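Local coordinates for protein Co-type Nitrile Hydratase beta subunit (Pseudomonas putida, PDB 3QYH) that probably hydrates nitriles to amides as the beta subunit of a cobalt-type nitrile hydratase, working together with its partner chain, at residues Ala88-Val91 against Lys95-Ser98; Leu140-Asn143 against Arg149-Arg152; Gly156-Val161 against Ser192-Gly197; Val167-Asp172 against Lys178-Gln183. All blocks are in the same frame, centred on the assembly; numbering follows the deposited sequence.

Overall arrangement
From the N terminus, contact 1 comes first: it turns the chain after helix 88-93 back onto Glu-90 of that helix, in the N-terminal family region. Its centre lies 34 to 50 Å from those of the other three, which all belong to the SH3-like C-terminal region. Contact 2 closes a short loop, residues 144-148, within the connection from strand 136-139 to strand 158-168. Contact 3 opens just after it and ties the start of strand 158-168 to helix 192-196. Contact 4 falls within that span, pairing the end of strand 158-168 with the entry to strand 183-191. No two contacts cross, but contacts 2 and 4 touch where Arg-149 packs on Pro-171.

Contact 1 of 4, residues Ala88-Val91 against Lys95-Ser98; sequences ATEV and KAAS
The carboxylate of Glu-90 is the flat group here, and the backbone N-H of Ala-97 meets its OE2 on the anti side, only 18° out of the carboxylate plane. This bond, from Ala-97 N to Glu-90 OE2, spans 2.9 Å and is fairly straight (159° at the hydrogen). The CB methyls of Ala-97 and Ala-96 lie on opposite sides of that plane, 3.6 and 4.2 Å respectively from Glu-90 OE2. Methyls are small enough to let the main chain come this close. The glutamate reaches across because CG stands anti to its carbonyl carbon (chi1 -76°) and the chain then runs out extended, passing Lys-95 O with CG at 3.5 Å. Between the main chains, Lys-95 N makes only a weak, bent bond of 3.5 Å to Glu-90 O. Thr-93 OG1 is a further partner of both these backbone atoms.

Glu-90 is buried, and its charge is met from outside the two segments, by a basic side chain of the partner chain in a salt bridge with OE2. The end of Lys-95 leads away from the helix segment, to an acidic side chain of the partner chain, so its long flexible arm suits a place at the subunit boundary.

Glu-90 OE1 accepts from Thr-87 N. A glutamate in the third position of a helix, bonded to the N-cap amide, is the glutamate half of a capping box. One carboxylate thus caps the start of helix 88-93 with one oxygen and, with the other, holds the segment that follows the helix at a subunit interface.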
loop_
_atom_site.group_PDB
_atom_site.type_symbol
_atom_site.label_atom_id
_atom_site.label_comp_id
_atom_site.label_asym_id
_atom_site.label_seq_id
_atom_site.Cartn_x
_atom_site.Cartn_y
_atom_site.Cartn_z
ATOM N N ALA B 88 1.368 26.003 15.462
ATOM C CA ALA B 88 2.626 26.138 14.733
ATOM C C ALA B 88 3.813 26.306 15.677
ATOM O O ALA B 88 4.888 25.726 15.459
ATOM C CB ALA B 88 2.559 27.309 13.764
ATOM N N THR B 89 3.611 27.094 16.728
ATOM C CA THR B 89 4.659 27.335 17.710
ATOM C C THR B 89 5.060 26.053 18.456
ATOM O O THR B 89 6.252 25.738 18.571
ATOM C CB THR B 89 4.257 28.430 18.715
ATOM O OG1 THR B 89 4.242 29.691 18.042
ATOM C CG2 THR B 89 5.265 28.497 19.843
ATOM N N GLU B 90 4.070 25.314 18.942
ATOM C CA GLU B 90 4.358 24.026 19.594
ATOM C C GLU B 90 5.242 23.162 18.718
ATOM O O GLU B 90 6.269 22.642 19.182
ATOM C CB GLU B 90 3.080 23.271 19.925
ATOM C CG GLU B 90 2.365 23.839 21.118
ATOM C CD GLU B 90 1.054 23.161 21.367
ATOM O OE1 GLU B 90 0.265 23.000 20.405
ATOM O OE2 GLU B 90 0.804 22.794 22.533
ATOM N N VAL B 91 4.847 23.033 17.446
ATOM C CA VAL B 91 5.605 22.237 16.479
ATOM C C VAL B 91 7.021 22.786 16.270
ATOM O O VAL B 91 7.990 22.032 16.264
ATOM C CB VAL B 91 4.856 22.105 15.123
ATOM C CG1 VAL B 91 5.746 21.423 14.083
ATOM C CG2 VAL B 91 3.568 21.320 15.311
ATOM N N LYS B 95 7.683 22.220 22.301
ATOM C CA LYS B 95 7.304 22.435 23.688
ATOM C C LYS B 95 5.797 22.669 23.773
ATOM O O LYS B 95 5.260 23.551 23.120
ATOM C CB LYS B 95 8.100 23.618 24.260
ATOM C CG LYS B 95 7.728 24.032 25.667
ATOM C CD LYS B 95 8.010 22.947 26.699
ATOM C CE LYS B 95 6.935 23.009 27.806
ATOM N NZ LYS B 95 7.412 22.491 29.118
ATOM N N ALA B 96 5.101 21.861 24.559
ATOM C CA ALA B 96 3.660 22.021 24.652
ATOM C C ALA B 96 3.338 23.407 25.201
ATOM O O ALA B 96 4.127 23.994 25.949
ATOM C CB ALA B 96 3.047 20.943 25.522
ATOM N N ALA B 97 2.183 23.938 24.827
ATOM C CA ALA B 97 1.794 25.254 25.312
ATOM C C ALA B 97 1.204 25.196 26.723
ATOM O O ALA B 97 1.170 26.207 27.417
ATOM C CB ALA B 97 0.821 25.916 24.344
ATOM N N SER B 98 0.767 24.022 27.167
ATOM C CA SER B 98 0.015 23.981 28.413
ATOM C C SER B 98 -0.253 22.612 29.045
ATOM O O SER B 98 -1.367 22.360 29.516
ATOM C CB SER B 98 -1.324 24.684 28.198
ATOM O OG SER B 98 -2.113 23.971 27.264
#

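Contact 2 of 4, residues Leu140-Asn143 against Arg149-Arg152; sequences LNKN and RMPR
Met-150 points its thioether straight across at the backbone of Leu-140, with SD and CE each 3.6 Å from Leu-140 O. Its CG sits between its own backbone N and carbonyl carbon (chi1 47°), and the bend at chi3 turns the methyl alongside the facing chain, 4.2 Å from Lys-142 CG. A long, unbranched and pliable side chain suits the distance between backbones that stay 8.7 Å apart at their nearest CA atoms (Lys-142 and Met-150); it also packs on Leu-211 and Tyr-215. Lys-142 offers only the root of its chain, its ammonium leading away.

At the other end the link is polar and indirect. A water donates to Asn-143 OD1 at 2.7 Å and accepts from Arg-152 NE at 3.3 Å, lying in the plane of the guanidinium at its edge. The Asn-143 amide is steadied by its other end: ND2 bonds Asn-141 OD1 over 3.2 Å, approaching from above that carbonyl plane (49° out of it).

Both segments belong to the long loop between the first two strands, the place of the RT loop in an SH3-like barrel. Arg-149, which opens segment 149-152, hydrogen-bonds a modified side chain of the partner chain, consistent with the beta-subunit arginines that bind oxidised cysteines at the metal site of nitrile hydratases.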
loop_
_atom_site.group_PDB
_atom_site.type_symbol
_atom_site.label_atom_id
_atom_site.label_comp_id
_atom_site.label_asym_id
_atom_site.label_seq_id
_atom_site.Cartn_x
_atom_site.Cartn_y
_atom_site.Cartn_z
ATOM N N LEU B 140 -13.484 8.847 -16.456
ATOM C CA LEU B 140 -13.780 10.244 -16.724
ATOM C C LEU B 140 -12.514 11.098 -16.669
ATOM O O LEU B 140 -11.622 10.875 -15.850
ATOM C CB LEU B 140 -14.826 10.787 -15.747
ATOM C CG LEU B 140 -16.207 10.122 -15.816
ATOM C CD1 LEU B 140 -17.130 10.687 -14.755
ATOM C CD2 LEU B 140 -16.815 10.304 -17.198
ATOM N N ASN B 141 -12.432 12.078 -17.562
ATOM C CA ASN B 141 -11.339 13.026 -17.501
ATOM C C ASN B 141 -11.660 14.079 -16.460
ATOM O O ASN B 141 -12.391 15.030 -16.733
ATOM C CB ASN B 141 -11.106 13.675 -18.865
ATOM C CG ASN B 141 -9.885 14.577 -18.870
ATOM O OD1 ASN B 141 -8.999 14.441 -18.027
ATOM N ND2 ASN B 141 -9.820 15.485 -19.835
ATOM N N LYS B 142 -11.131 13.898 -15.253
ATOM C CA LYS B 142 -11.336 14.888 -14.204
ATOM C C LYS B 142 -9.991 15.315 -13.683
ATOM O O LYS B 142 -9.027 14.564 -13.737
ATOM C CB LYS B 142 -12.199 14.323 -13.074
ATOM C CG LYS B 142 -13.348 13.480 -13.594
ATOM C CD LYS B 142 -14.467 13.363 -12.602
ATOM C CE LYS B 142 -15.346 14.611 -12.652
ATOM N NZ LYS B 142 -16.559 14.455 -11.796
ATOM N N ASN B 143 -9.902 16.542 -13.201
ATOM C CA ASN B 143 -8.611 17.020 -12.760
ATOM C C ASN B 143 -8.748 17.837 -11.499
ATOM O O ASN B 143 -8.382 19.003 -11.474
ATOM C CB ASN B 143 -7.914 17.799 -13.891
ATOM C CG ASN B 143 -7.483 16.901 -15.015
ATOM O OD1 ASN B 143 -6.430 16.249 -14.933
ATOM N ND2 ASN B 143 -8.299 16.832 -16.069
ATOM N N ARG B 149 -8.388 9.226 -6.321
ATOM C CA ARG B 149 -7.642 7.974 -6.498
ATOM C C ARG B 149 -7.659 7.446 -7.929
ATOM O O ARG B 149 -7.323 6.279 -8.148
ATOM C CB ARG B 149 -8.152 6.872 -5.537
ATOM C CG ARG B 149 -8.063 7.247 -4.057
ATOM C CD ARG B 149 -6.595 7.482 -3.627
ATOM N NE ARG B 149 -5.876 6.223 -3.526
ATOM C CZ ARG B 149 -4.589 6.106 -3.227
ATOM N NH1 ARG B 149 -3.829 7.180 -3.005
ATOM N NH2 ARG B 149 -4.067 4.897 -3.143
ATOM N N MET B 150 -8.045 8.284 -8.892
ATOM C CA MET B 150 -7.939 7.917 -10.299
ATOM C C MET B 150 -6.627 8.417 -10.843
ATOM O O MET B 150 -6.456 9.631 -11.031
ATOM C CB MET B 150 -9.118 8.467 -11.156
ATOM C CG MET B 150 -9.487 9.924 -10.963
ATOM S SD MET B 150 -10.308 10.584 -12.473
ATOM C CE MET B 150 -11.869 9.706 -12.432
ATOM N N PRO B 151 -5.677 7.501 -11.075
ATOM C CA PRO B 151 -4.366 7.986 -11.519
ATOM C C PRO B 151 -4.479 8.704 -12.858
ATOM O O PRO B 151 -5.342 8.366 -13.679
ATOM C CB PRO B 151 -3.543 6.713 -11.682
ATOM C CG PRO B 151 -4.235 5.675 -10.768
ATOM C CD PRO B 151 -5.716 6.035 -10.904
ATOM N N ARG B 152 -3.609 9.684 -13.073
ATOM C CA ARG B 152 -3.617 10.437 -14.317
ATOM C C ARG B 152 -3.522 9.505 -15.516
ATOM O O ARG B 152 -4.192 9.728 -16.521
ATOM C CB ARG B 152 -2.456 11.425 -14.346
ATOM C CG ARG B 152 -2.895 12.826 -14.685
ATOM C CD ARG B 152 -1.805 13.895 -14.466
ATOM N NE ARG B 152 -1.960 14.954 -15.466
ATOM C CZ ARG B 152 -1.106 15.962 -15.656
ATOM N NH1 ARG B 152 -1.342 16.874 -16.603
ATOM N NH2 ARG B 152 -0.016 16.061 -14.906
HETATM O O HOH W 1 -4.978 14.874 -16.721
#

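Contact 3 of 4, residues Gly156-Val161 against Ser192-Gly197; sequences GKVGTV and SVELWG
Lys-157 and Glu-194 bring the entry of strand 158-168 within 6.8 Å, CA to CA, of helix 192-196. The joining bond runs from Val-158 N to Glu-194 OE2, 2.9 Å and nearly straight (160°), the donor coming from above the carboxylate plane. Glu-194 gets there by setting CG anti to its backbone N and bending at chi2 (75°), which lays CG 3.5 Å from Val-158 O.

In the SH3-like sheet, strand 158-168 lies between 136-139 and 183-191. The latter has just turned into helix at this level, and the glutamate oxygen probably stands in for the strand carbonyl that Val-158 N would otherwise meet. An alanine here would remove the carboxylate, and Val-158 N would probably be left without this acceptor and the strand entry less firmly held to the helix.

Lys-157 runs its aliphatic chain across the side chains of Glu-194 and Leu-195, CE resting 3.3 Å from Glu-194 O and CG 4.1 Å from Leu-195 CD2, while Phe-190 packs against both Lys-157 and Leu-195. Bends at chi2 and chi4 carry NZ toward the helix end instead of to the carboxylate, 6.2 Å from Glu-194 OE2. There a water accepts from Lys-157 NZ at 3.1 Å and donates to Leu-195 O at 2.8 Å. A cation is probably favoured beside these C-terminal carbonyls, and Gly-197, with positive phi, is the first residue to leave helical angles.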
loop_
_atom_site.group_PDB
_atom_site.type_symbol
_atom_site.label_atom_id
_atom_site.label_comp_id
_atom_site.label_asym_id
_atom_site.label_seq_id
_atom_site.Cartn_x
_atom_site.Cartn_y
_atom_site.Cartn_z
ATOM N N GLY B 156 -9.597 9.129 -19.225
ATOM C CA GLY B 156 -9.997 9.059 -20.617
ATOM C C GLY B 156 -9.818 7.695 -21.253
ATOM O O GLY B 156 -10.157 7.511 -22.428
ATOM N N LYS B 157 -9.285 6.728 -20.509
ATOM C CA LYS B 157 -8.986 5.431 -21.114
ATOM C C LYS B 157 -10.146 4.444 -20.918
ATOM O O LYS B 157 -10.952 4.592 -19.996
ATOM C CB LYS B 157 -7.688 4.847 -20.559
ATOM C CG LYS B 157 -6.463 5.745 -20.734
ATOM C CD LYS B 157 -6.198 6.007 -22.201
ATOM C CE LYS B 157 -4.775 6.508 -22.454
ATOM N NZ LYS B 157 -4.453 7.692 -21.661
ATOM N N VAL B 158 -10.210 3.439 -21.784
ATOM C CA VAL B 158 -11.320 2.480 -21.770
ATOM C C VAL B 158 -10.832 1.145 -21.243
ATOM O O VAL B 158 -9.822 0.612 -21.704
ATOM C CB VAL B 158 -11.910 2.268 -23.201
ATOM C CG1 VAL B 158 -12.784 1.016 -23.260
ATOM C CG2 VAL B 158 -12.677 3.518 -23.664
ATOM N N GLY B 159 -11.562 0.592 -20.282
ATOM C CA GLY B 159 -11.194 -0.713 -19.749
ATOM C C GLY B 159 -12.412 -1.590 -19.498
ATOM O O GLY B 159 -13.551 -1.183 -19.749
ATOM N N THR B 160 -12.169 -2.791 -18.977
ATOM C CA THR B 160 -13.239 -3.760 -18.716
ATOM C C THR B 160 -13.387 -4.006 -17.206
ATOM O O THR B 160 -12.410 -4.324 -16.526
ATOM C CB THR B 160 -12.930 -5.094 -19.419
ATOM O OG1 THR B 160 -12.627 -4.855 -20.806
ATOM C CG2 THR B 160 -14.110 -6.100 -19.282
ATOM N N VAL B 161 -14.592 -3.829 -16.680
ATOM C CA VAL B 161 -14.851 -4.165 -15.284
ATOM C C VAL B 161 -14.622 -5.667 -15.112
ATOM O O VAL B 161 -15.223 -6.478 -15.816
ATOM C CB VAL B 161 -16.282 -3.792 -14.869
ATOM C CG1 VAL B 161 -16.560 -4.231 -13.408
ATOM C CG2 VAL B 161 -16.518 -2.283 -15.034
ATOM N N SER B 192 -2.313 -2.957 -22.243
ATOM C CA SER B 192 -1.095 -2.167 -22.346
ATOM C C SER B 192 -1.185 -1.152 -23.504
ATOM O O SER B 192 -0.737 -0.007 -23.388
ATOM C CB SER B 192 0.094 -3.107 -22.532
ATOM O OG SER B 192 1.311 -2.398 -22.644
ATOM N N VAL B 193 -1.768 -1.567 -24.625
ATOM C CA VAL B 193 -1.866 -0.679 -25.783
ATOM C C VAL B 193 -2.793 0.485 -25.505
ATOM O O VAL B 193 -2.514 1.615 -25.881
ATOM C CB VAL B 193 -2.314 -1.435 -27.059
ATOM C CG1 VAL B 193 -2.516 -0.467 -28.221
ATOM C CG2 VAL B 193 -1.272 -2.467 -27.441
ATOM N N GLU B 194 -3.903 0.225 -24.839
ATOM C CA GLU B 194 -4.821 1.306 -24.496
ATOM C C GLU B 194 -4.136 2.356 -23.620
ATOM O O GLU B 194 -4.313 3.561 -23.820
ATOM C CB GLU B 194 -6.056 0.772 -23.773
ATOM C CG GLU B 194 -6.972 1.873 -23.228
ATOM C CD GLU B 194 -7.798 2.567 -24.333
ATOM O OE1 GLU B 194 -7.788 2.106 -25.494
ATOM O OE2 GLU B 194 -8.469 3.571 -24.041
ATOM N N LEU B 195 -3.366 1.919 -22.629
ATOM C CA LEU B 195 -2.731 2.900 -21.739
ATOM C C LEU B 195 -1.560 3.648 -22.383
ATOM O O LEU B 195 -1.444 4.839 -22.223
ATOM C CB LEU B 195 -2.266 2.263 -20.432
ATOM C CG LEU B 195 -3.323 1.588 -19.562
ATOM C CD1 LEU B 195 -2.623 1.118 -18.314
ATOM C CD2 LEU B 195 -4.459 2.546 -19.232
ATOM N N TRP B 196 -0.705 2.942 -23.110
ATOM C CA TRP B 196 0.596 3.467 -23.496
ATOM C C TRP B 196 0.825 3.610 -24.997
ATOM O O TRP B 196 1.845 4.142 -25.404
ATOM C CB TRP B 196 1.721 2.610 -22.891
ATOM C CG TRP B 196 1.488 2.307 -21.431
ATOM C CD1 TRP B 196 1.289 1.066 -20.863
ATOM C CD2 TRP B 196 1.412 3.257 -20.358
ATOM N NE1 TRP B 196 1.104 1.200 -19.502
ATOM C CE2 TRP B 196 1.162 2.529 -19.170
ATOM C CE3 TRP B 196 1.530 4.652 -20.282
ATOM C CZ2 TRP B 196 1.033 3.155 -17.920
ATOM C CZ3 TRP B 196 1.400 5.268 -19.035
ATOM C CH2 TRP B 196 1.152 4.523 -17.878
ATOM N N GLY B 197 -0.121 3.144 -25.807
ATOM C CA GLY B 197 -0.014 3.250 -27.255
ATOM C C GLY B 197 0.682 2.064 -27.912
ATOM O O GLY B 197 1.245 1.205 -27.240
HETATM O O HOH W 2 -1.927 6.663 -20.178
#

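Contact 4 of 4, residues Val167-Asp172 against Lys178-Gln183; sequences VFVTPD and KGEHPQ
Thr-170 and Gln-183 meet through their first torsions. Thr-170 holds OG1 beside its backbone N (chi1 -63°), facing segment 178-183, while Gln-183 places CG between its own N and carbonyl carbon (chi1 62°) and then extends, which brings its NE2 to the threonine hydroxyl. Thr-170 OG1 donates to His-181 O at 2.7 Å and accepts from Gln-183 NE2 at 2.9 Å, the hydroxyl lying close to the plane of that amide. At the other end of the glutamine, OE1 accepts from Asp-214 N, so a flipped amide would probably lose both bonds. Thr-170 N also donates, to Glu-180 O at 2.8 Å. A valine in place of Thr-170 would probably leave His-181 O and Gln-183 NE2 without their shared partner.

On the strand side, Phe-168 and Gln-183 form an antiparallel hydrogen-bonded pair, with Phe-168 N to Gln-183 O at 2.8 Å and Gln-183 N to Phe-168 O at 3.0 Å. Pro-182 needs no donor just outside this pair and packs its CB 3.5 Å from Val-167 CG1. On the flank, Val-169 CG2 lies against Glu-180 CD at 3.4 Å, the carboxylate being engaged in a salt bridge with Arg-123.

This closes the connection between the second and third strands, the place of the n-Src loop in an SH3-like barrel. The chemistry implies that beyond the single bridge the two segments stay linked by Thr-170, through its backbone N and through a buried hydroxyl used as both donor and acceptor, just before helix 171-174.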
loop_
_atom_site.group_PDB
_atom_site.type_symbol
_atom_site.label_atom_id
_atom_site.label_comp_id
_atom_site.label_asym_id
_atom_site.label_seq_id
_atom_site.Cartn_x
_atom_site.Cartn_y
_atom_site.Cartn_z
ATOM N N VAL B 167 -19.305 -2.052 -1.730
ATOM C CA VAL B 167 -19.404 -0.655 -1.362
ATOM C C VAL B 167 -18.297 -0.196 -0.415
ATOM O O VAL B 167 -18.019 -0.854 0.581
ATOM C CB VAL B 167 -20.777 -0.365 -0.711
ATOM C CG1 VAL B 167 -20.841 1.070 -0.189
ATOM C CG2 VAL B 167 -21.896 -0.620 -1.713
ATOM N N PHE B 168 -17.701 0.959 -0.714
ATOM C CA PHE B 168 -16.616 1.523 0.096
ATOM C C PHE B 168 -16.764 3.025 0.260
ATOM O O PHE B 168 -17.408 3.695 -0.557
ATOM C CB PHE B 168 -15.260 1.228 -0.557
ATOM C CG PHE B 168 -14.872 -0.222 -0.497
ATOM C CD1 PHE B 168 -14.108 -0.702 0.551
ATOM C CD2 PHE B 168 -15.297 -1.108 -1.476
ATOM C CE1 PHE B 168 -13.747 -2.066 0.618
ATOM C CE2 PHE B 168 -14.966 -2.457 -1.414
ATOM C CZ PHE B 168 -14.189 -2.935 -0.361
ATOM N N VAL B 169 -16.156 3.555 1.313
ATOM C CA VAL B 169 -16.034 4.988 1.493
ATOM C C VAL B 169 -15.406 5.614 0.234
ATOM O O VAL B 169 -14.581 4.984 -0.426
ATOM C CB VAL B 169 -15.109 5.301 2.700
ATOM C CG1 VAL B 169 -14.741 6.799 2.749
ATOM C CG2 VAL B 169 -15.765 4.834 4.023
ATOM N N THR B 170 -15.805 6.837 -0.095
ATOM C CA THR B 170 -15.185 7.599 -1.177
ATOM C C THR B 170 -14.123 8.558 -0.630
ATOM O O THR B 170 -14.442 9.491 0.128
ATOM C CB THR B 170 -16.257 8.406 -1.960
ATOM O OG1 THR B 170 -17.178 7.504 -2.581
ATOM C CG2 THR B 170 -15.599 9.298 -3.039
ATOM N N PRO B 171 -12.857 8.360 -1.031
ATOM C CA PRO B 171 -11.755 9.178 -0.511
ATOM C C PRO B 171 -11.868 10.630 -0.950
ATOM O O PRO B 171 -11.513 11.501 -0.163
ATOM C CB PRO B 171 -10.501 8.531 -1.118
ATOM C CG PRO B 171 -10.945 7.199 -1.584
ATOM C CD PRO B 171 -12.379 7.365 -1.996
ATOM N N ASP B 172 -12.381 10.893 -2.154
ATOM C CA ASP B 172 -12.477 12.271 -2.644
ATOM C C ASP B 172 -13.277 13.164 -1.702
ATOM O O ASP B 172 -12.982 14.347 -1.556
ATOM C CB ASP B 172 -13.118 12.336 -4.039
ATOM C CG ASP B 172 -12.418 11.440 -5.045
ATOM O OD1 ASP B 172 -12.112 11.918 -6.155
ATOM O OD2 ASP B 172 -12.186 10.245 -4.732
ATOM N N LYS B 178 -16.406 16.155 3.575
ATOM C CA LYS B 178 -17.678 16.127 2.850
ATOM C C LYS B 178 -18.408 14.807 3.026
ATOM O O LYS B 178 -19.340 14.507 2.290
ATOM C CB LYS B 178 -17.445 16.371 1.351
ATOM C CG LYS B 178 -16.940 17.772 1.039
ATOM C CD LYS B 178 -16.805 17.989 -0.462
ATOM C CE LYS B 178 -16.173 19.342 -0.790
ATOM N NZ LYS B 178 -16.998 20.475 -0.294
ATOM N N GLY B 179 -17.972 14.000 3.982
ATOM C CA GLY B 179 -18.656 12.755 4.246
ATOM C C GLY B 179 -18.083 11.583 3.476
ATOM O O GLY B 179 -17.176 11.739 2.647
ATOM N N GLU B 180 -18.632 10.402 3.738
ATOM C CA GLU B 180 -18.126 9.173 3.140
ATOM C C GLU B 180 -18.683 8.847 1.759
ATOM O O GLU B 180 -18.012 8.169 0.985
ATOM C CB GLU B 180 -18.359 7.988 4.084
ATOM C CG GLU B 180 -17.557 8.081 5.356
ATOM C CD GLU B 180 -17.599 6.808 6.176
ATOM O OE1 GLU B 180 -16.670 6.600 6.989
ATOM O OE2 GLU B 180 -18.535 5.991 6.007
ATOM N N HIS B 181 -19.903 9.299 1.459
ATOM C CA HIS B 181 -20.539 9.019 0.158
ATOM C C HIS B 181 -20.211 7.657 -0.414
ATOM O O HIS B 181 -19.643 7.548 -1.491
ATOM C CB HIS B 181 -20.192 10.100 -0.853
ATOM C CG HIS B 181 -20.744 11.439 -0.497
ATOM N ND1 HIS B 181 -21.977 11.872 -0.934
ATOM C CD2 HIS B 181 -20.253 12.426 0.288
ATOM C CE1 HIS B 181 -22.212 13.080 -0.453
ATOM N NE2 HIS B 181 -21.181 13.438 0.293
ATOM N N PRO B 182 -20.568 6.596 0.308
ATOM C CA PRO B 182 -20.125 5.259 -0.090
ATOM C C PRO B 182 -20.705 4.821 -1.440
ATOM O O PRO B 182 -21.845 5.143 -1.773
ATOM C CB PRO B 182 -20.647 4.353 1.045
ATOM C CG PRO B 182 -21.011 5.273 2.141
ATOM C CD PRO B 182 -21.362 6.581 1.545
ATOM N N GLN B 183 -19.902 4.109 -2.215
ATOM C CA GLN B 183 -20.313 3.668 -3.539
ATOM C C GLN B 183 -19.453 2.471 -3.896
ATOM O O GLN B 183 -18.505 2.135 -3.172
ATOM C CB GLN B 183 -20.147 4.799 -4.575
ATOM C CG GLN B 183 -18.693 5.275 -4.747
ATOM C CD GLN B 183 -18.532 6.407 -5.756
ATOM O OE1 GLN B 183 -19.081 6.357 -6.863
ATOM N NE2 GLN B 183 -17.769 7.437 -5.380
#